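PDB 3VSN: Non-sulfated chondroitin lyase E66 from Autographa californica nucleopolyhedrovirus, which cleaves non-sulfated chondroitin as a lyase of the viral envelope, is essential for oral infectivity and may digest the chondroitin sulfate barrier of the host midgut peritrophic matrix. Local coordinates for residues N55-F66 with T80-R91. Residues are numbered along the deposited sequence; the frame is centred on the assembly and turned at random.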
loop_
_atom_site.group_PDB
_atom_site.type_symbol
_atom_site.label_atom_id
_atom_site.label_comp_id
_atom_site.label_asym_id
_atom_site.label_seq_id
_atom_site.Cartn_x
_atom_site.Cartn_y
_atom_site.Cartn_z
ATOM N N ASN A 55 -13.934 -0.360 19.824
ATOM C CA ASN A 55 -14.981 -0.994 20.625
ATOM C C ASN A 55 -14.474 -1.483 21.995
ATOM O O ASN A 55 -14.578 -2.667 22.313
ATOM C CB ASN A 55 -15.640 -2.133 19.822
ATOM C CG ASN A 55 -16.917 -2.653 20.462
ATOM O OD1 ASN A 55 -17.649 -1.912 21.123
ATOM N ND2 ASN A 55 -17.194 -3.937 20.262
ATOM N N PRO A 56 -13.910 -0.569 22.808
ATOM C CA PRO A 56 -13.361 -1.016 24.083
ATOM C C PRO A 56 -14.449 -1.437 25.065
ATOM O O PRO A 56 -15.566 -0.915 25.020
ATOM C CB PRO A 56 -12.631 0.224 24.602
ATOM C CG PRO A 56 -13.366 1.369 23.997
ATOM C CD PRO A 56 -13.791 0.894 22.637
ATOM N N ASN A 57 -14.124 -2.391 25.929
ATOM C CA ASN A 57 -15.009 -2.750 27.030
ATOM C C ASN A 57 -14.249 -2.905 28.350
ATOM O O ASN A 57 -14.732 -3.540 29.283
ATOM C CB ASN A 57 -15.843 -3.997 26.696
ATOM C CG ASN A 57 -15.009 -5.260 26.592
ATOM O OD1 ASN A 57 -13.809 -5.214 26.317
ATOM N ND2 ASN A 57 -15.651 -6.403 26.809
ATOM N N ARG A 58 -13.065 -2.297 28.415
ATOM C CA ARG A 58 -12.240 -2.304 29.620
ATOM C C ARG A 58 -12.984 -1.657 30.792
ATOM O O ARG A 58 -13.670 -0.643 30.618
ATOM C CB ARG A 58 -10.912 -1.586 29.357
ATOM C CG ARG A 58 -9.781 -2.002 30.284
ATOM C CD ARG A 58 -8.533 -1.162 30.069
ATOM N NE ARG A 58 -7.651 -1.688 29.029
ATOM C CZ ARG A 58 -6.586 -2.452 29.258
ATOM N NH1 ARG A 58 -6.260 -2.800 30.498
ATOM N NH2 ARG A 58 -5.843 -2.874 28.244
ATOM N N ASN A 59 -12.854 -2.260 31.974
ATOM C CA ASN A 59 -13.507 -1.771 33.192
ATOM C C ASN A 59 -12.934 -0.459 33.713
ATOM O O ASN A 59 -11.744 -0.188 33.555
ATOM C CB ASN A 59 -13.448 -2.832 34.297
ATOM C CG ASN A 59 -14.494 -3.914 34.125
ATOM O OD1 ASN A 59 -15.672 -3.631 33.900
ATOM N ND2 ASN A 59 -14.070 -5.166 34.244
ATOM N N TRP A 60 -13.791 0.337 34.347
ATOM C CA TRP A 60 -13.417 1.653 34.867
ATOM C C TRP A 60 -12.863 1.585 36.261
ATOM O O TRP A 60 -13.301 0.776 37.079
ATOM C CB TRP A 60 -14.608 2.603 34.819
ATOM C CG TRP A 60 -15.153 2.798 33.425
ATOM C CD1 TRP A 60 -16.088 2.008 32.761
ATOM C CD2 TRP A 60 -14.805 3.859 32.469
ATOM N NE1 TRP A 60 -16.338 2.496 31.503
ATOM C CE2 TRP A 60 -15.603 3.600 31.263
ATOM C CE3 TRP A 60 -13.951 4.957 32.492
ATOM C CZ2 TRP A 60 -15.529 4.417 30.144
ATOM C CZ3 TRP A 60 -13.887 5.774 31.355
ATOM C CH2 TRP A 60 -14.657 5.510 30.211
ATOM N N ASN A 61 -11.904 2.463 36.537
ATOM C CA ASN A 61 -11.177 2.489 37.799
ATOM C C ASN A 61 -10.939 3.947 38.210
ATOM O O ASN A 61 -10.390 4.726 37.431
ATOM C CB ASN A 61 -9.854 1.729 37.619
ATOM C CG ASN A 61 -8.995 1.719 38.866
ATOM O OD1 ASN A 61 -8.503 2.755 39.304
ATOM N ND2 ASN A 61 -8.777 0.535 39.422
ATOM N N ASP A 62 -11.358 4.317 39.423
ATOM C CA ASP A 62 -11.264 5.716 39.880
ATOM C C ASP A 62 -9.841 6.242 40.084
ATOM O O ASP A 62 -9.640 7.451 40.228
ATOM C CB ASP A 62 -12.103 5.957 41.148
ATOM C CG ASP A 62 -13.368 6.776 40.880
ATOM O OD1 ASP A 62 -13.602 7.186 39.721
ATOM O OD2 ASP A 62 -14.129 7.023 41.840
ATOM N N ASN A 63 -8.862 5.341 40.090
ATOM C CA ASN A 63 -7.462 5.724 40.259
ATOM C C ASN A 63 -6.704 5.830 38.935
ATOM O O ASN A 63 -6.021 6.826 38.680
ATOM C CB ASN A 63 -6.744 4.749 41.201
ATOM C CG ASN A 63 -7.294 4.785 42.616
ATOM O OD1 ASN A 63 -7.713 3.761 43.154
ATOM N ND2 ASN A 63 -7.297 5.966 43.225
ATOM N N THR A 64 -6.836 4.804 38.097
ATOM C CA THR A 64 -6.041 4.689 36.873
ATOM C C THR A 64 -6.886 4.825 35.598
ATOM O O THR A 64 -6.433 4.470 34.506
ATOM C CB THR A 64 -5.264 3.353 36.840
ATOM O OG1 THR A 64 -6.181 2.258 36.947
ATOM C CG2 THR A 64 -4.251 3.283 37.980
ATOM N N VAL A 65 -8.100 5.357 35.752
ATOM C CA VAL A 65 -9.110 5.465 34.676
ATOM C C VAL A 65 -9.669 4.093 34.275
ATOM O O VAL A 65 -10.886 3.896 34.272
ATOM C CB VAL A 65 -8.627 6.262 33.435
ATOM C CG1 VAL A 65 -9.789 6.527 32.488
ATOM C CG2 VAL A 65 -7.990 7.582 33.848
ATOM N N PHE A 66 -8.780 3.156 33.944
ATOM C CA PHE A 66 -9.175 1.787 33.613
ATOM C C PHE A 66 -8.377 0.750 34.405
ATOM O O PHE A 66 -7.240 1.008 34.807
ATOM C CB PHE A 66 -9.001 1.518 32.113
ATOM C CG PHE A 66 -9.780 2.447 31.223
ATOM C CD1 PHE A 66 -11.157 2.309 31.075
ATOM C CD2 PHE A 66 -9.127 3.445 30.505
ATOM C CE1 PHE A 66 -11.871 3.160 30.244
ATOM C CE2 PHE A 66 -9.838 4.301 29.674
ATOM C CZ PHE A 66 -11.210 4.160 29.546
ATOM N N THR A 80 -2.568 3.965 26.253
ATOM C CA THR A 80 -3.686 3.029 26.236
ATOM C C THR A 80 -4.945 3.625 26.876
ATOM O O THR A 80 -6.041 3.459 26.339
ATOM C CB THR A 80 -3.312 1.682 26.886
ATOM O OG1 THR A 80 -2.156 1.152 26.228
ATOM C CG2 THR A 80 -4.453 0.678 26.760
ATOM N N VAL A 81 -4.780 4.323 28.003
ATOM C CA VAL A 81 -5.888 5.054 28.634
ATOM C C VAL A 81 -6.490 6.055 27.643
ATOM O O VAL A 81 -7.706 6.093 27.448
ATOM C CB VAL A 81 -5.445 5.796 29.918
ATOM C CG1 VAL A 81 -6.525 6.761 30.392
ATOM C CG2 VAL A 81 -5.108 4.806 31.022
ATOM N N CYS A 82 -5.623 6.851 27.021
ATOM C CA CYS A 82 -6.030 7.836 26.022
ATOM C C CYS A 82 -6.827 7.222 24.864
ATOM O O CYS A 82 -7.930 7.684 24.556
ATOM C CB CYS A 82 -4.810 8.601 25.506
ATOM S SG CYS A 82 -4.148 9.805 26.681
ATOM N N HIS A 83 -6.279 6.178 24.239
ATOM C CA HIS A 83 -6.966 5.496 23.133
ATOM C C HIS A 83 -8.268 4.866 23.542
ATOM O O HIS A 83 -9.244 4.914 22.798
ATOM C CB HIS A 83 -6.065 4.446 22.485
ATOM C CG HIS A 83 -4.958 5.027 21.639
ATOM N ND1 HIS A 83 -5.190 5.904 20.645
ATOM C CD2 HIS A 83 -3.584 4.802 21.655
ATOM C CE1 HIS A 83 -4.026 6.234 20.060
ATOM N NE2 HIS A 83 -3.043 5.559 20.681
ATOM N N THR A 84 -8.293 4.269 24.731
ATOM C CA THR A 84 -9.491 3.610 25.241
ATOM C C THR A 84 -10.621 4.614 25.513
ATOM O O THR A 84 -11.785 4.328 25.219
ATOM C CB THR A 84 -9.165 2.754 26.485
ATOM O OG1 THR A 84 -8.093 1.856 26.166
ATOM C CG2 THR A 84 -10.367 1.942 26.927
ATOM N N LEU A 85 -10.273 5.785 26.050
ATOM C CA LEU A 85 -11.240 6.872 26.234
ATOM C C LEU A 85 -11.843 7.335 24.907
ATOM O O LEU A 85 -13.058 7.522 24.805
ATOM C CB LEU A 85 -10.605 8.063 26.964
ATOM C CG LEU A 85 -10.425 7.970 28.481
ATOM C CD1 LEU A 85 -9.635 9.168 28.980
ATOM C CD2 LEU A 85 -11.769 7.874 29.191
ATOM N N ILE A 86 -10.989 7.523 23.901
ATOM C CA ILE A 86 -11.451 7.895 22.560
ATOM C C ILE A 86 -12.366 6.805 21.993
ATOM O O ILE A 86 -13.425 7.107 21.442
ATOM C CB ILE A 86 -10.276 8.212 21.604
ATOM C CG1 ILE A 86 -9.543 9.479 22.070
ATOM C CG2 ILE A 86 -10.773 8.377 20.166
ATOM C CD1 ILE A 86 -8.166 9.666 21.461
ATOM N N GLY A 87 -11.969 5.543 22.155
ATOM C CA GLY A 87 -12.802 4.411 21.731
ATOM C C GLY A 87 -14.185 4.419 22.368
ATOM O O GLY A 87 -15.186 4.105 21.712
ATOM N N TYR A 88 -14.240 4.780 23.650
ATOM C CA TYR A 88 -15.510 4.894 24.368
ATOM C C TYR A 88 -16.355 6.084 23.898
ATOM O O TYR A 88 -17.583 6.007 23.905
ATOM C CB TYR A 88 -15.284 4.958 25.884
ATOM C CG TYR A 88 -15.309 3.608 26.580
ATOM C CD1 TYR A 88 -14.163 3.089 27.181
ATOM C CD2 TYR A 88 -16.484 2.852 26.638
ATOM C CE1 TYR A 88 -14.185 1.860 27.822
ATOM C CE2 TYR A 88 -16.515 1.620 27.275
ATOM C CZ TYR A 88 -15.364 1.131 27.863
ATOM O OH TYR A 88 -15.390 -0.088 28.501
ATOM N N CYS A 89 -15.700 7.174 23.492
ATOM C CA CYS A 89 -16.399 8.308 22.881
ATOM C C CYS A 89 -17.142 7.881 21.624
ATOM O O CYS A 89 -18.295 8.259 21.418
ATOM C CB CYS A 89 -15.430 9.440 22.533
ATOM S SG CYS A 89 -14.802 10.340 23.962
ATOM N N VAL A 90 -16.473 7.087 20.791
ATOM C CA VAL A 90 -17.062 6.586 19.547
ATOM C C VAL A 90 -18.267 5.685 19.848
ATOM O O VAL A 90 -19.306 5.789 19.189
ATOM C CB VAL A 90 -16.007 5.868 18.666
ATOM C CG1 VAL A 90 -16.634 5.307 17.393
ATOM C CG2 VAL A 90 -14.869 6.821 18.313
ATOM N N ARG A 91 -18.129 4.826 20.858
ATOM C CA ARG A 91 -19.228 3.972 21.328
ATOM C C ARG A 91 -20.411 4.795 21.835
ATOM O O ARG A 91 -21.565 4.508 21.507
ATOM C CB ARG A 91 -18.757 3.023 22.434
ATOM C CG ARG A 91 -17.795 1.934 21.984
ATOM C CD ARG A 91 -17.696 0.827 23.025
ATOM N NE ARG A 91 -18.974 0.136 23.188
ATOM C CZ ARG A 91 -19.218 -0.817 24.083
ATOM N NH1 ARG A 91 -18.271 -1.216 24.925
ATOM N NH2 ARG A 91 -20.421 -1.371 24.139
HETATM O O HOH W 1 -15.124 2.207 19.484
HETATM O O HOH W 2 -7.908 -0.914 26.208
#
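Pro-56 fills the hollow over Gly-87: its ring drops onto the bare backbone there, where CG lies 3.6 Å from Gly-87 C, and leans against Thr-84. The same CG makes a CH-pi contact over one face of Tyr-88, 3.9 Å from the ring centroid, while Trp-60 CZ2 sits over the centre of the other face. Held between them, the Tyr-88 ring carries its OH across to donate to Arg-58 O at 2.8 Å. Further along, Phe-66 fills the hollow between Thr-84, Leu-85 and Val-81. Thr-84 OG1 lies beside its backbone N (chi1 -53°), which puts the CG2 methyl over one face of that ring; OG1 bonds back to Thr-80 O and accepts from a water that accepts from Arg-58 NE, whose NH1 is hydrogen-bonded to Asp-67 O. Leu-85 CD2 meets the edge of Trp-60 at CZ3, 3.7 Å away. Beyond Pro-56, Arg-91 bends at chi3 (64°) to give NH1 to Pro-56 O at 2.7 Å; its NE pairs with Asp-97. Helix 103-119 backs Trp-60 and Tyr-88. Apolar fit thus fastens a short hairpin along helix 75-93 of the alpha/alpha toroid, and helix side chains satisfy the carbonyls at 56 and 58.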